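Local coordinates for protein F420-reducing hydrogenase, subunit beta (PDB 4OMF) that probably serves as the flavin- and iron-sulfur-bearing subunit of a hydrogenase that uses hydrogen to reduce the deazaflavin coenzyme F420, at residues P80-L85 against M107-M112; Q58-V61 against D66-K69. All coordinates share one frame; numbering follows the deposited sequence.

Contact 1: residues P80-L85 against M107-M112; sequences PNVMML and MGIRKM. With KEN (N,N-dimethylmethanamine), chain P; FAD (flavin-adenine dinucleotide), chain R.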
loop_
_atom_site.group_PDB
_atom_site.type_symbol
_atom_site.label_atom_id
_atom_site.label_comp_id
_atom_site.label_asym_id
_atom_site.label_seq_id
_atom_site.Cartn_x
_atom_site.Cartn_y
_atom_site.Cartn_z
ATOM N N PRO C 80 22.654 4.930 -4.460
ATOM C CA PRO C 80 22.295 4.843 -3.037
ATOM C C PRO C 80 23.070 3.725 -2.359
ATOM O O PRO C 80 22.500 2.663 -2.074
ATOM C CB PRO C 80 20.791 4.536 -3.063
ATOM C CG PRO C 80 20.348 4.778 -4.492
ATOM C CD PRO C 80 21.561 4.479 -5.329
ATOM N N ASN C 81 24.350 3.973 -2.100
ATOM C CA ASN C 81 25.271 2.933 -1.645
ATOM C C ASN C 81 24.848 2.250 -0.363
ATOM O O ASN C 81 25.145 1.078 -0.179
ATOM C CB ASN C 81 26.684 3.512 -1.447
ATOM C CG ASN C 81 27.403 3.742 -2.750
ATOM O OD1 ASN C 81 26.877 3.452 -3.820
ATOM N ND2 ASN C 81 28.625 4.253 -2.668
ATOM N N VAL C 82 24.162 2.974 0.521
ATOM C CA VAL C 82 23.757 2.385 1.789
ATOM C C VAL C 82 22.855 1.182 1.566
ATOM O O VAL C 82 22.871 0.263 2.385
ATOM C CB VAL C 82 23.035 3.416 2.698
ATOM C CG1 VAL C 82 22.753 2.842 4.098
ATOM C CG2 VAL C 82 23.885 4.670 2.816
ATOM N N MET C 83 22.090 1.163 0.474
ATOM C CA MET C 83 21.120 0.075 0.244
ATOM C C MET C 83 21.745 -1.329 0.204
ATOM O O MET C 83 21.049 -2.317 0.427
ATOM C CB MET C 83 20.343 0.316 -1.059
ATOM C CG MET C 83 21.117 -0.013 -2.328
ATOM S SD MET C 83 20.233 0.507 -3.851
ATOM C CE MET C 83 18.785 -0.534 -3.628
ATOM N N MET C 84 23.039 -1.437 -0.105
ATOM C CA MET C 84 23.645 -2.765 -0.263
ATOM C C MET C 84 24.414 -3.266 0.967
ATOM O O MET C 84 24.909 -4.382 0.960
ATOM C CB MET C 84 24.597 -2.775 -1.467
ATOM C CG MET C 84 23.909 -2.510 -2.798
ATOM S SD MET C 84 22.814 -3.872 -3.218
ATOM C CE MET C 84 24.001 -5.220 -3.178
ATOM N N LEU C 85 24.527 -2.435 1.999
ATOM C CA LEU C 85 25.295 -2.805 3.191
ATOM C C LEU C 85 24.758 -4.061 3.869
ATOM O O LEU C 85 25.539 -4.890 4.330
ATOM C CB LEU C 85 25.327 -1.650 4.201
ATOM C CG LEU C 85 26.078 -0.396 3.748
ATOM C CD1 LEU C 85 26.000 0.644 4.861
ATOM C CD2 LEU C 85 27.540 -0.668 3.390
ATOM N N MET C 107 25.665 9.795 6.994
ATOM C CA MET C 107 24.733 10.048 8.094
ATOM C C MET C 107 23.753 8.897 8.342
ATOM O O MET C 107 23.506 8.511 9.482
ATOM C CB MET C 107 23.956 11.336 7.836
ATOM C CG MET C 107 24.873 12.537 7.840
ATOM S SD MET C 107 23.989 14.049 7.377
ATOM C CE MET C 107 25.296 14.962 6.600
ATOM N N GLY C 108 23.180 8.358 7.280
ATOM C CA GLY C 108 22.316 7.210 7.424
ATOM C C GLY C 108 23.046 6.041 8.050
ATOM O O GLY C 108 22.486 5.341 8.893
ATOM N N ILE C 109 24.294 5.811 7.628
ATOM C CA ILE C 109 25.095 4.721 8.191
ATOM C C ILE C 109 25.398 4.924 9.689
ATOM O O ILE C 109 25.262 4.001 10.478
ATOM C CB ILE C 109 26.439 4.549 7.404
ATOM C CG1 ILE C 109 26.148 4.123 5.955
ATOM C CG2 ILE C 109 27.401 3.577 8.125
ATOM C CD1 ILE C 109 27.355 4.236 5.042
ATOM N N ARG C 110 25.818 6.124 10.071
ATOM C CA ARG C 110 26.206 6.380 11.459
ATOM C C ARG C 110 24.956 6.350 12.342
ATOM O O ARG C 110 25.006 5.904 13.495
ATOM C CB ARG C 110 26.938 7.729 11.598
ATOM C CG ARG C 110 28.303 7.811 10.911
ATOM C CD ARG C 110 29.215 6.646 11.264
ATOM N NE ARG C 110 30.609 6.964 10.955
ATOM C CZ ARG C 110 31.590 6.069 10.953
ATOM N NH1 ARG C 110 32.829 6.437 10.650
ATOM N NH2 ARG C 110 31.330 4.796 11.223
ATOM N N LYS C 111 23.837 6.821 11.795
ATOM C CA LYS C 111 22.580 6.760 12.529
ATOM C C LYS C 111 22.209 5.305 12.774
ATOM O O LYS C 111 21.751 4.955 13.857
ATOM C CB LYS C 111 21.437 7.474 11.776
ATOM C CG LYS C 111 20.089 7.403 12.518
ATOM C CD LYS C 111 19.019 8.233 11.840
ATOM C CE LYS C 111 17.667 7.930 12.471
ATOM N NZ LYS C 111 16.534 8.728 11.841
ATOM N N MET C 112 22.432 4.456 11.773
ATOM C CA MET C 112 22.126 3.042 11.926
ATOM C C MET C 112 23.001 2.423 13.008
ATOM O O MET C 112 22.511 1.636 13.824
ATOM C CB MET C 112 22.313 2.289 10.594
ATOM C CG MET C 112 22.249 0.759 10.718
ATOM S SD MET C 112 23.865 -0.024 11.016
ATOM C CE MET C 112 24.749 0.422 9.493
HETATM C CA1 KEN P . 34.955 3.413 12.918
HETATM C CB1 KEN P . 32.830 2.077 13.043
HETATM C CC1 KEN P . 33.606 2.877 10.845
HETATM N NE1 KEN P . 34.052 2.402 12.213
HETATM P PA FAD R . 38.429 6.951 -7.007
HETATM O O1A FAD R . 38.160 7.625 -8.327
HETATM O O2A FAD R . 39.577 6.012 -6.781
HETATM O O5B FAD R . 37.103 6.166 -6.601
HETATM C C5B FAD R . 35.904 6.953 -6.569
HETATM C C4B FAD R . 34.916 6.244 -5.642
HETATM O O4B FAD R . 33.728 7.030 -5.536
HETATM C C3B FAD R . 34.529 4.889 -6.222
HETATM O O3B FAD R . 34.632 3.845 -5.241
HETATM C C2B FAD R . 33.071 5.085 -6.613
HETATM O O2B FAD R . 32.325 3.873 -6.418
HETATM C C1B FAD R . 32.596 6.190 -5.688
HETATM N N9A FAD R . 31.490 6.935 -6.316
HETATM C C8A FAD R . 31.514 7.495 -7.538
HETATM N N7A FAD R . 30.340 8.117 -7.801
HETATM C C5A FAD R . 29.554 7.943 -6.703
HETATM C C6A FAD R . 28.176 8.327 -6.320
HETATM N N6A FAD R . 27.373 9.023 -7.168
HETATM N N1A FAD R . 27.757 7.960 -5.098
HETATM C C2A FAD R . 28.519 7.237 -4.250
HETATM N N3A FAD R . 29.782 6.838 -4.532
HETATM C C4A FAD R . 30.324 7.168 -5.731
HETATM N N1 FAD R . 34.770 16.363 -4.393
HETATM C C2 FAD R . 35.044 17.617 -3.852
HETATM O O2 FAD R . 36.232 17.933 -3.640
HETATM N N3 FAD R . 33.994 18.492 -3.609
HETATM C C4 FAD R . 32.687 18.118 -3.847
HETATM O O4 FAD R . 31.769 18.924 -3.578
HETATM C C4X FAD R . 32.479 17.206 -4.948
HETATM N N5 FAD R . 31.058 16.909 -5.263
HETATM C C5X FAD R . 30.776 15.468 -5.277
HETATM C C6 FAD R . 29.431 15.137 -5.511
HETATM C C7 FAD R . 29.074 13.806 -5.762
HETATM C C7M FAD R . 27.617 13.436 -6.004
HETATM C C8 FAD R . 30.079 12.842 -5.792
HETATM C C8M FAD R . 29.823 11.371 -6.058
HETATM C C9 FAD R . 31.434 13.170 -5.572
HETATM C C9A FAD R . 31.805 14.509 -5.404
HETATM N N10 FAD R . 33.148 14.837 -5.084
HETATM C C10 FAD R . 33.544 16.158 -4.986
HETATM C "C1'" FAD R . 34.181 13.829 -4.775
HETATM C "C2'" FAD R . 35.039 13.436 -5.949
HETATM O "O2'" FAD R . 34.521 13.741 -7.161
HETATM C "C3'" FAD R . 35.606 12.221 -5.802
HETATM O "O3'" FAD R . 34.733 11.192 -5.928
HETATM C "C4'" FAD R . 36.604 12.062 -4.666
HETATM O "O4'" FAD R . 37.631 13.076 -4.703
HETATM C "C5'" FAD R . 37.231 10.664 -4.679
HETATM O "O5'" FAD R . 38.197 10.582 -5.715
HETATM P P FAD R . 39.314 9.436 -5.717
HETATM O O1P FAD R . 39.941 9.439 -4.341
HETATM O O2P FAD R . 40.212 9.611 -6.906
HETATM O O3P FAD R . 38.422 8.080 -5.841
#

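Contact 2: residues Q58-V61 against D66-K69; sequences QPMV and DELK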
loop_
_atom_site.group_PDB
_atom_site.type_symbol
_atom_site.label_atom_id
_atom_site.label_comp_id
_atom_site.label_asym_id
_atom_site.label_seq_id
_atom_site.Cartn_x
_atom_site.Cartn_y
_atom_site.Cartn_z
ATOM N N GLN C 58 25.307 1.775 -10.289
ATOM C CA GLN C 58 24.520 0.984 -9.345
ATOM C C GLN C 58 25.428 0.522 -8.206
ATOM O O GLN C 58 26.561 0.064 -8.444
ATOM C CB GLN C 58 23.864 -0.212 -10.049
ATOM C CG GLN C 58 22.747 0.191 -11.023
ATOM C CD GLN C 58 21.454 0.617 -10.311
ATOM O OE1 GLN C 58 21.210 0.251 -9.149
ATOM N NE2 GLN C 58 20.621 1.390 -11.009
ATOM N N PRO C 59 24.944 0.636 -6.968
ATOM C CA PRO C 59 25.717 0.109 -5.835
ATOM C C PRO C 59 25.970 -1.368 -6.019
ATOM O O PRO C 59 25.098 -2.094 -6.519
ATOM C CB PRO C 59 24.814 0.362 -4.625
ATOM C CG PRO C 59 23.878 1.461 -5.078
ATOM C CD PRO C 59 23.666 1.233 -6.542
ATOM N N MET C 60 27.151 -1.811 -5.623
ATOM C CA MET C 60 27.511 -3.216 -5.777
ATOM C C MET C 60 28.558 -3.578 -4.721
ATOM O O MET C 60 29.259 -2.700 -4.201
ATOM C CB MET C 60 28.032 -3.488 -7.191
ATOM C CG MET C 60 29.350 -2.776 -7.528
ATOM S SD MET C 60 30.818 -3.707 -7.030
ATOM C CE MET C 60 30.579 -5.245 -7.917
ATOM N N VAL C 61 28.658 -4.864 -4.401
ATOM C CA VAL C 61 29.610 -5.318 -3.381
ATOM C C VAL C 61 30.872 -5.808 -4.073
ATOM O O VAL C 61 30.837 -6.813 -4.768
ATOM C CB VAL C 61 29.017 -6.463 -2.509
ATOM C CG1 VAL C 61 30.012 -6.927 -1.454
ATOM C CG2 VAL C 61 27.701 -6.028 -1.870
ATOM N N ASP C 66 40.101 -5.735 -8.799
ATOM C CA ASP C 66 39.526 -5.480 -10.122
ATOM C C ASP C 66 38.148 -4.822 -10.022
ATOM O O ASP C 66 37.855 -3.882 -10.761
ATOM C CB ASP C 66 39.416 -6.774 -10.934
ATOM C CG ASP C 66 40.726 -7.168 -11.602
ATOM O OD1 ASP C 66 41.716 -6.403 -11.513
ATOM O OD2 ASP C 66 40.754 -8.245 -12.232
ATOM N N GLU C 67 37.304 -5.306 -9.110
ATOM C CA GLU C 67 35.968 -4.749 -8.972
ATOM C C GLU C 67 36.003 -3.345 -8.369
ATOM O O GLU C 67 35.182 -2.478 -8.724
ATOM C CB GLU C 67 35.081 -5.665 -8.123
ATOM C CG GLU C 67 34.624 -6.905 -8.851
ATOM C CD GLU C 67 33.921 -7.903 -7.929
ATOM O OE1 GLU C 67 34.270 -7.965 -6.731
ATOM O OE2 GLU C 67 33.029 -8.632 -8.415
ATOM N N LEU C 68 36.948 -3.120 -7.460
ATOM C CA LEU C 68 37.133 -1.777 -6.889
ATOM C C LEU C 68 37.558 -0.814 -7.988
ATOM O O LEU C 68 37.061 0.308 -8.083
ATOM C CB LEU C 68 38.179 -1.799 -5.779
ATOM C CG LEU C 68 37.742 -2.510 -4.501
ATOM C CD1 LEU C 68 38.919 -2.655 -3.502
ATOM C CD2 LEU C 68 36.581 -1.767 -3.874
ATOM N N LYS C 69 38.513 -1.254 -8.789
ATOM C CA LYS C 69 39.020 -0.436 -9.886
ATOM C C LYS C 69 37.915 -0.135 -10.903
ATOM O O LYS C 69 37.852 0.962 -11.453
ATOM C CB LYS C 69 40.185 -1.137 -10.575
ATOM C CG LYS C 69 41.467 -1.076 -9.779
ATOM C CD LYS C 69 42.595 -1.761 -10.512
ATOM C CE LYS C 69 43.802 -1.953 -9.610
ATOM N NZ LYS C 69 44.808 -2.856 -10.252
HETATM O O HOH W 1 31.577 -9.253 -5.737
#

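Contact 1: residues P80-L85 against M107-M112
Two flat groups flank the apolar meeting of V82 and L85 with I109. At one end, the guanidinium of R110 has methyl CC1 of N,N-dimethylmethanamine at its edge and in its plane, nearest to NH2. Its rotation is fixed by three bonds made to other residues: NH1 makes a salt bridge with D204, NH2 a hydrogen bond with Q113, and NE one with the carbonyl of L202. At the other end, the N81 amide turns its nitrogen to the FAD adenine, with ND2 3.4 Å from C2A; ND2 is also hydrogen-bonded to V100 O, while OD1 is held by S79. Between these groups I109 reaches across, its CG1 anti to the carbonyl carbon (chi1 -64°) and CD1 carried onward by an extended chain. L85 crosses it at about a right angle, CD1 lying 3.6 Å from I109 CG1. V82 offers CG2, 3.9 Å from the same I109 CG1. Apart from V82 and L85, I109 also rests on I126 and L129, and L85 on V46, so the contact is buried against the sheet. The helix 103-114 is the helical limb of a beta-alpha-beta crossover joining parallel strands 97-101 and 126-132, as in alpha/beta folds.

Contact 2: residues Q58-V61 against D66-K69
M60 and V61, at the end of the sequence Q58-V61, meet E67 across a short turn. Q58 pairs through its backbone with G49 of strand 44-51. P59 packs on S79, N81 and M84, on the face opposite M60. M60, again paired through its backbone, to V47, sends its side chain to the helix; successive bends at all three torsions, beginning with chi1 65°, curl it so that CE comes 4.2 Å from E67 OE2. The M60 side chain lies about 7 Å from FAD, measured between nearest atoms. V61 turns its side chain away from the helix and contributes its carbonyl instead. A water donates to V61 O at 2.7 Å and to E67 OE2 at 3.1 Å, bridging strand and helix, although other acceptors compete for its protons. The carboxylate arrives at the end of an extended chain (chi2 171°), and OE1 also accepts a hydrogen bond from the backbone N of M63, in the turn, while the backbone N of E67 is bonded to S64 OG. The whole is a tight strand-turn-helix connection at an edge strand of an alpha/beta sheet.

From the N terminus, strand 56-62 runs into helix 65-70, and contact 2 closes this four-residue turn. The chain then passes G73 and T74, which bind FAD, before reaching 80-85. Contact 1 closes a longer excursion of 21 residues that takes in helix 85-89 and strand 97-101 and ends on helix 103-114. The two loops follow in series, neither nested nor crossed, with centres about 16 Å apart. P59 joins them directly: its CB lies 3.5 Å from M84 CG. Because M60 and L68 pack on V47 whereas N81 and L85 pack on V46, contact 2 sets helix 65-70, and contact 1 the turn at 80-85, against opposite faces of one sheet.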